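Local atomic coordinates of DNA repair protein RecN (Deinococcus radiodurans, PDB entry 4ABX), a protein that probably takes part in the recombinational repair of damaged DNA as an ATP-binding, SMC-like protein, of which this chain is the coiled-coil domain. Residues A75-N80 / Q93-R97; E23-P29 / L137-Y141. All blocks are in the same frame, centred on the assembly; numbering follows the deposited sequence.

The chain sets out along helix 6-27, whose last turn, with the loop residues just after it, supplies residues 23-29 of contact 2. Helix 33-63 and helix 68-83 follow, and the latter carries residues 75-80 of contact 1. After a short turn, helix 87-115 runs back and its residues 93-97 close contact 1 over a loop of 12 residues. Helix 121-141 then brings residues 137-141 to the end of helix 6-27, closing contact 2 over 107 residues, so that the small loop lies within the large one. The contact centres are about 65 Å apart, on opposite sides of the chain's centre, one near the hairpin end of the elongated domain and the other between helices 6-27 and 121-141.

Contact 1: A75-N80 / Q93-R97; sequences AVRALN and QNELR
Val76, Leu79 and Leu96 make up the apolar side of this antiparallel pairing, in which the two short helical segments pass 9.8 Å apart. Val76 divides its two methyls: CG2 lies 3.8 Å from Leu96 CD2, whereas CG1 covers one face of the Arg97 guanidinium, 4.0 Å from its NE. Leu96 CD2 also meets Ala75 CB at 3.9 Å, where a small residue leaves room for the leucine branch. Leu79 runs alongside Gln93 in the opposite sense, its CD1 3.9 Å from Gln93 CA.

The polar link is a hydrogen bond from Gln93 NE2 to the carbonyl O of Val76, 2.9 Å long with an N-H...O angle of 155°. The acceptor lies close to the plane of the Gln93 amide, but the donor is tilted 33° from the carbonyl plane. With CG anti to the backbone N (chi1 -170°), the extended chain carries the amide across to the backbone of the other helix. Replacing Gln93 by alanine takes away the amide and the CG methylene lying against Leu79 CB, and would probably leave Val76 O without this donor and a gap between the helices. In the assembly, Leu61 of the second subunit packs on Ala75 and Leu96, and its Ala53 on Leu79. The arrangement is that of an antiparallel helical hairpin, here near the turn of the coiled-coil domain of an SMC-like protein.

Contact 2: E23-P29 / L137-Y141; sequences EISEVSP and LKNKY
Ile24 and Leu137 are the nearest residues of two nearly antiparallel helix ends, their CA atoms 7.1 Å apart and the short axes 11.7 Å apart at 153°. Large side chains suit so wide a gap. Leu137 reaches across with both branches: CD1 meets Val27 tip to tip, 3.7 Å from its CB, and also touches the ring of Pro29, while CD2 lies beside Glu23 CG at 4.0 Å. Ile24 lays its CD1 over one face of the Tyr141 ring, 4.0 Å from the centroid in a CH-pi contact, and Lys140 CB covers the opposite face, so the ring is held between two aliphatic groups. Val148 and Phe151 of helix 145-169 also pack around Ile24 and Tyr141.

Glu23 suits its place because a long acidic chain can serve two partners. Its CG stands anti to the backbone N (chi1 -177°) and the chain stays extended, carrying the carboxylate over to helix 121-141. There OE2 receives Lys140 NZ on its syn lone pair in a salt bridge modelled at 2.5 Å, and OE1 accepts a hydrogen bond from Tyr141 OH. The carboxylate stands nearly perpendicular to the ring, 89° between planes. With a partner at each oxygen it is probably restrained in rotation, though both bonds are modelled too short for their lengths to be trusted, and the lysine charge would be expected to stabilise its anionic form beside the apolar contacts.

Contact 1: A75-N80 / Q93-R97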
ATOM      1  N   ALA A  75       4.062  -7.855   1.500  1.00 19.31           N
ATOM      2  CA  ALA A  75       4.461  -8.490   0.247  1.00 19.08           C
ATOM      3  C   ALA A  75       5.798  -9.208   0.386  1.00 23.34           C
ATOM      4  O   ALA A  75       6.003 -10.269  -0.198  1.00 24.05           O
ATOM      5  CB  ALA A  75       4.538  -7.446  -0.882  1.00 14.98           C
ATOM      6  N   VAL A  76       6.718  -8.611   1.138  1.00 25.52           N
ATOM      7  CA  VAL A  76       7.996  -9.255   1.395  1.00 24.81           C
ATOM      8  C   VAL A  76       7.775 -10.565   2.140  1.00 22.70           C
ATOM      9  O   VAL A  76       8.362 -11.585   1.799  1.00 19.81           O
ATOM     10  CB  VAL A  76       8.957  -8.352   2.192  1.00 20.60           C
ATOM     11  CG1 VAL A  76      10.134  -9.171   2.722  1.00 24.67           C
ATOM     12  CG2 VAL A  76       9.448  -7.195   1.314  1.00 20.03           C
ATOM     13  N   ARG A  77       6.923 -10.536   3.157  1.00 23.61           N
ATOM     14  CA  ARG A  77       6.626 -11.745   3.918  1.00 25.42           C
ATOM     15  C   ARG A  77       5.900 -12.801   3.072  1.00 24.55           C
ATOM     16  O   ARG A  77       6.157 -13.996   3.203  1.00 22.21           O
ATOM     17  CB  ARG A  77       5.842 -11.408   5.189  1.00 29.60           C
ATOM     18  CG  ARG A  77       6.674 -10.641   6.214  1.00 40.82           C
ATOM     19  CD  ARG A  77       5.952 -10.489   7.546  1.00 45.86           C
ATOM     20  NE  ARG A  77       4.802  -9.596   7.447  1.00 48.84           N
ATOM     21  CZ  ARG A  77       4.859  -8.279   7.620  1.00 44.95           C
ATOM     22  NH1 ARG A  77       6.017  -7.694   7.903  1.00 42.53           N
ATOM     23  NH2 ARG A  77       3.758  -7.545   7.512  1.00 37.10           N
ATOM     24  N   ALA A  78       5.007 -12.352   2.198  1.00 19.42           N
ATOM     25  CA  ALA A  78       4.300 -13.253   1.292  1.00 27.59           C
ATOM     26  C   ALA A  78       5.268 -14.028   0.397  1.00 25.96           C
ATOM     27  O   ALA A  78       4.984 -15.150  -0.016  1.00 24.79           O
ATOM     28  CB  ALA A  78       3.298 -12.475   0.447  1.00 29.92           C
ATOM     29  N   LEU A  79       6.417 -13.428   0.103  1.00 23.30           N
ATOM     30  CA  LEU A  79       7.411 -14.062  -0.758  1.00 20.33           C
ATOM     31  C   LEU A  79       8.285 -15.099  -0.040  1.00 23.12           C
ATOM     32  O   LEU A  79       8.956 -15.901  -0.693  1.00 24.96           O
ATOM     33  CB  LEU A  79       8.294 -12.999  -1.421  1.00 22.98           C
ATOM     34  CG  LEU A  79       7.555 -12.055  -2.367  1.00 20.24           C
ATOM     35  CD1 LEU A  79       8.537 -11.143  -3.080  1.00 22.09           C
ATOM     36  CD2 LEU A  79       6.736 -12.858  -3.371  1.00 20.86           C
ATOM     37  N   ASN A  80       8.274 -15.089   1.291  1.00 24.61           N
ATOM     38  CA  ASN A  80       9.121 -15.996   2.075  1.00 26.66           C
ATOM     39  C   ASN A  80       9.101 -17.450   1.603  1.00 24.36           C
ATOM     40  O   ASN A  80      10.151 -18.045   1.356  1.00 21.09           O
ATOM     41  CB  ASN A  80       8.755 -15.947   3.566  1.00 28.28           C
ATOM     42  CG  ASN A  80       9.428 -14.801   4.300  1.00 34.25           C
ATOM     43  OD1 ASN A  80       8.922 -14.318   5.316  1.00 37.24           O
ATOM     44  ND2 ASN A  80      10.573 -14.357   3.790  1.00 31.70           N
ATOM     45  N   GLN A  93      12.578 -10.717  -4.070  1.00 23.45           N
ATOM     46  CA  GLN A  93      12.309 -10.387  -2.672  1.00 19.38           C
ATOM     47  C   GLN A  93      13.368  -9.441  -2.118  1.00 25.91           C
ATOM     48  O   GLN A  93      13.053  -8.484  -1.401  1.00 24.58           O
ATOM     49  CB  GLN A  93      12.241 -11.645  -1.799  1.00 17.99           C
ATOM     50  CG  GLN A  93      11.722 -11.369  -0.386  1.00 21.17           C
ATOM     51  CD  GLN A  93      11.949 -12.524   0.570  1.00 22.78           C
ATOM     52  OE1 GLN A  93      12.925 -13.261   0.449  1.00 21.01           O
ATOM     53  NE2 GLN A  93      11.041 -12.689   1.526  1.00 23.63           N
ATOM     54  N   ASN A  94      14.627  -9.716  -2.444  1.00 25.23           N
ATOM     55  CA  ASN A  94      15.726  -8.855  -2.018  1.00 27.80           C
ATOM     56  C   ASN A  94      15.650  -7.464  -2.646  1.00 27.80           C
ATOM     57  O   ASN A  94      15.874  -6.461  -1.974  1.00 27.42           O
ATOM     58  CB  ASN A  94      17.077  -9.511  -2.308  1.00 31.15           C
ATOM     59  CG  ASN A  94      17.417 -10.612  -1.317  1.00 31.07           C
ATOM     60  OD1 ASN A  94      18.012 -11.627  -1.679  1.00 31.82           O
ATOM     61  ND2 ASN A  94      17.049 -10.410  -0.055  1.00 23.77           N
ATOM     62  N   GLU A  95      15.320  -7.403  -3.931  1.00 24.57           N
ATOM     63  CA  GLU A  95      15.079  -6.124  -4.585  1.00 26.98           C
ATOM     64  C   GLU A  95      13.918  -5.371  -3.934  1.00 26.25           C
ATOM     65  O   GLU A  95      13.930  -4.138  -3.858  1.00 23.38           O
ATOM     66  CB  GLU A  95      14.830  -6.322  -6.085  1.00 21.91           C
ATOM     67  CG  GLU A  95      16.078  -6.753  -6.841  1.00 32.02           C
ATOM     68  CD  GLU A  95      15.786  -7.235  -8.250  1.00 40.74           C
ATOM     69  OE1 GLU A  95      14.644  -7.053  -8.721  1.00 41.45           O
ATOM     70  OE2 GLU A  95      16.703  -7.802  -8.884  1.00 42.37           O
ATOM     71  N   LEU A  96      12.921  -6.115  -3.455  1.00 20.50           N
ATOM     72  CA  LEU A  96      11.756  -5.510  -2.816  1.00 17.64           C
ATOM     73  C   LEU A  96      12.115  -4.931  -1.440  1.00 23.10           C
ATOM     74  O   LEU A  96      11.633  -3.860  -1.063  1.00 24.03           O
ATOM     75  CB  LEU A  96      10.599  -6.511  -2.713  1.00 18.66           C
ATOM     76  CG  LEU A  96       9.245  -5.941  -2.280  1.00 21.78           C
ATOM     77  CD1 LEU A  96       8.807  -4.805  -3.211  1.00 20.56           C
ATOM     78  CD2 LEU A  96       8.182  -7.040  -2.236  1.00 19.00           C
ATOM     79  N   ARG A  97      12.968  -5.634  -0.702  1.00 19.22           N
ATOM     80  CA  ARG A  97      13.509  -5.105   0.547  1.00 19.05           C
ATOM     81  C   ARG A  97      14.213  -3.764   0.320  1.00 26.50           C
ATOM     82  O   ARG A  97      14.036  -2.812   1.097  1.00 22.10           O
ATOM     83  CB  ARG A  97      14.471  -6.107   1.191  1.00 24.58           C
ATOM     84  CG  ARG A  97      13.782  -7.277   1.885  1.00 30.37           C
ATOM     85  CD  ARG A  97      14.762  -8.085   2.726  1.00 37.12           C
ATOM     86  NE  ARG A  97      14.081  -9.080   3.552  1.00 46.33           N
ATOM     87  CZ  ARG A  97      14.048 -10.384   3.286  1.00 47.54           C
ATOM     88  NH1 ARG A  97      14.672 -10.860   2.215  1.00 51.97           N
ATOM     89  NH2 ARG A  97      13.401 -11.214   4.093  1.00 46.51           N
TER

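Contact 2: E23-P29 / L137-Y141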
ATOM      1  N   GLU A  23     -14.783  54.531  10.087  1.00 23.39           N
ATOM      2  CA  GLU A  23     -14.452  53.212   9.539  1.00 24.92           C
ATOM      3  C   GLU A  23     -13.085  53.201   8.868  1.00 27.36           C
ATOM      4  O   GLU A  23     -12.262  52.320   9.118  1.00 25.07           O
ATOM      5  CB  GLU A  23     -15.514  52.719   8.546  1.00 24.06           C
ATOM      6  CG  GLU A  23     -15.213  51.321   8.019  1.00 30.35           C
ATOM      7  CD  GLU A  23     -16.277  50.780   7.074  1.00 36.63           C
ATOM      8  OE1 GLU A  23     -16.987  51.582   6.430  1.00 35.92           O
ATOM      9  OE2 GLU A  23     -16.396  49.541   6.972  1.00 41.89           O
ATOM     10  N   ILE A  24     -12.856  54.181   8.003  1.00 24.29           N
ATOM     11  CA  ILE A  24     -11.589  54.315   7.296  1.00 24.95           C
ATOM     12  C   ILE A  24     -10.417  54.612   8.240  1.00 28.10           C
ATOM     13  O   ILE A  24      -9.316  54.080   8.080  1.00 27.18           O
ATOM     14  CB  ILE A  24     -11.697  55.422   6.221  1.00 24.51           C
ATOM     15  CG1 ILE A  24     -12.608  54.954   5.084  1.00 21.41           C
ATOM     16  CG2 ILE A  24     -10.311  55.826   5.703  1.00 24.67           C
ATOM     17  CD1 ILE A  24     -13.085  56.078   4.161  1.00 20.81           C
ATOM     18  N   SER A  25     -10.656  55.454   9.238  1.00 26.52           N
ATOM     19  CA  SER A  25      -9.581  55.886  10.120  1.00 26.51           C
ATOM     20  C   SER A  25      -9.140  54.768  11.054  1.00 25.19           C
ATOM     21  O   SER A  25      -7.963  54.670  11.405  1.00 28.98           O
ATOM     22  CB  SER A  25     -10.011  57.119  10.924  1.00 34.29           C
ATOM     23  OG  SER A  25     -10.437  58.147  10.047  1.00 43.09           O
ATOM     24  N   GLU A  26     -10.084  53.927  11.459  1.00 24.77           N
ATOM     25  CA  GLU A  26      -9.764  52.813  12.350  1.00 31.96           C
ATOM     26  C   GLU A  26      -8.855  51.783  11.687  1.00 32.83           C
ATOM     27  O   GLU A  26      -8.059  51.126  12.358  1.00 34.21           O
ATOM     28  CB  GLU A  26     -11.039  52.143  12.871  1.00 34.49           C
ATOM     29  CG  GLU A  26     -11.786  52.992  13.888  1.00 47.52           C
ATOM     30  CD  GLU A  26     -13.089  52.364  14.336  1.00 54.43           C
ATOM     31  OE1 GLU A  26     -13.524  51.380  13.702  1.00 56.50           O
ATOM     32  OE2 GLU A  26     -13.679  52.857  15.321  1.00 57.38           O
ATOM     33  N   VAL A  27      -8.970  51.653  10.369  1.00 33.44           N
ATOM     34  CA  VAL A  27      -8.149  50.706   9.616  1.00 25.82           C
ATOM     35  C   VAL A  27      -6.845  51.367   9.181  1.00 28.39           C
ATOM     36  O   VAL A  27      -5.797  50.714   9.084  1.00 25.70           O
ATOM     37  CB  VAL A  27      -8.906  50.172   8.385  1.00 31.93           C
ATOM     38  CG1 VAL A  27      -8.001  49.288   7.537  1.00 35.61           C
ATOM     39  CG2 VAL A  27     -10.147  49.414   8.825  1.00 31.84           C
ATOM     40  N   SER A  28      -6.923  52.670   8.923  1.00 25.42           N
ATOM     41  CA  SER A  28      -5.762  53.473   8.555  1.00 27.33           C
ATOM     42  C   SER A  28      -5.007  52.914   7.345  1.00 29.51           C
ATOM     43  O   SER A  28      -3.832  52.554   7.449  1.00 30.35           O
ATOM     44  CB  SER A  28      -4.827  53.632   9.757  1.00 29.71           C
ATOM     45  OG  SER A  28      -3.750  54.487   9.435  1.00 41.93           O
ATOM     46  N   PRO A  29      -5.681  52.858   6.187  1.00 24.85           N
ATOM     47  CA  PRO A  29      -5.073  52.332   4.960  1.00 28.34           C
ATOM     48  C   PRO A  29      -3.877  53.163   4.500  1.00 29.92           C
ATOM     49  O   PRO A  29      -3.950  54.390   4.438  1.00 23.25           O
ATOM     50  CB  PRO A  29      -6.211  52.420   3.936  1.00 26.19           C
ATOM     51  CG  PRO A  29      -7.144  53.457   4.486  1.00 23.96           C
ATOM     52  CD  PRO A  29      -7.076  53.280   5.971  1.00 22.84           C
ATOM     53  N   LEU A 137     -12.554  47.704   2.739  1.00 24.09           N
ATOM     54  CA  LEU A 137     -12.561  49.152   2.501  1.00 19.56           C
ATOM     55  C   LEU A 137     -12.642  49.498   1.019  1.00 25.15           C
ATOM     56  O   LEU A 137     -13.372  50.413   0.623  1.00 25.94           O
ATOM     57  CB  LEU A 137     -11.317  49.813   3.104  1.00 22.26           C
ATOM     58  CG  LEU A 137     -11.293  49.999   4.620  1.00 20.97           C
ATOM     59  CD1 LEU A 137     -10.132  50.898   5.016  1.00 27.38           C
ATOM     60  CD2 LEU A 137     -12.611  50.592   5.092  1.00 20.93           C
ATOM     61  N   LYS A 138     -11.876  48.776   0.204  1.00 22.87           N
ATOM     62  CA  LYS A 138     -11.873  48.995  -1.240  1.00 22.71           C
ATOM     63  C   LYS A 138     -13.230  48.644  -1.864  1.00 21.81           C
ATOM     64  O   LYS A 138     -13.646  49.257  -2.847  1.00 21.47           O
ATOM     65  CB  LYS A 138     -10.732  48.210  -1.908  1.00 25.64           C
ATOM     66  CG  LYS A 138      -9.335  48.611  -1.407  1.00 18.51           C
ATOM     67  CD  LYS A 138      -8.210  48.079  -2.289  1.00 21.99           C
ATOM     68  CE  LYS A 138      -8.046  46.578  -2.162  1.00 28.58           C
ATOM     69  NZ  LYS A 138      -6.947  46.077  -3.046  1.00 26.91           N
ATOM     70  N   ASN A 139     -13.922  47.672  -1.279  1.00 19.49           N
ATOM     71  CA  ASN A 139     -15.254  47.280  -1.746  1.00 21.00           C
ATOM     72  C   ASN A 139     -16.335  48.343  -1.503  1.00 26.05           C
ATOM     73  O   ASN A 139     -17.380  48.342  -2.163  1.00 17.67           O
ATOM     74  CB  ASN A 139     -15.683  45.950  -1.115  1.00 25.06           C
ATOM     75  CG  ASN A 139     -14.958  44.750  -1.722  1.00 39.85           C
ATOM     76  OD1 ASN A 139     -14.437  44.820  -2.837  1.00 36.05           O
ATOM     77  ND2 ASN A 139     -14.927  43.641  -0.987  1.00 42.13           N
ATOM     78  N   LYS A 140     -16.084  49.241  -0.556  1.00 20.24           N
ATOM     79  CA  LYS A 140     -17.025  50.320  -0.255  1.00 21.42           C
ATOM     80  C   LYS A 140     -16.569  51.668  -0.817  1.00 20.40           C
ATOM     81  O   LYS A 140     -17.377  52.439  -1.328  1.00 22.81           O
ATOM     82  CB  LYS A 140     -17.225  50.454   1.260  1.00 24.12           C
ATOM     83  CG  LYS A 140     -17.676  49.180   1.965  1.00 29.33           C
ATOM     84  CD  LYS A 140     -17.782  49.405   3.475  1.00 34.97           C
ATOM     85  CE  LYS A 140     -18.151  48.121   4.207  1.00 37.79           C
ATOM     86  NZ  LYS A 140     -18.186  48.316   5.679  1.00 32.15           N
ATOM     87  N   TYR A 141     -15.271  51.939  -0.723  1.00 23.49           N
ATOM     88  CA  TYR A 141     -14.742  53.270  -0.986  1.00 24.84           C
ATOM     89  C   TYR A 141     -13.669  53.304  -2.072  1.00 31.24           C
ATOM     90  O   TYR A 141     -13.077  54.361  -2.320  1.00 31.63           O
ATOM     91  CB  TYR A 141     -14.143  53.851   0.300  1.00 21.39           C
ATOM     92  CG  TYR A 141     -15.006  53.709   1.529  1.00 21.77           C
ATOM     93  CD1 TYR A 141     -16.189  54.426   1.656  1.00 22.67           C
ATOM     94  CD2 TYR A 141     -14.625  52.878   2.576  1.00 17.67           C
ATOM     95  CE1 TYR A 141     -16.979  54.308   2.781  1.00 21.92           C
ATOM     96  CE2 TYR A 141     -15.410  52.760   3.712  1.00 23.65           C
ATOM     97  CZ  TYR A 141     -16.590  53.473   3.805  1.00 23.48           C
ATOM     98  OH  TYR A 141     -17.382  53.358   4.921  1.00 24.25           O
TER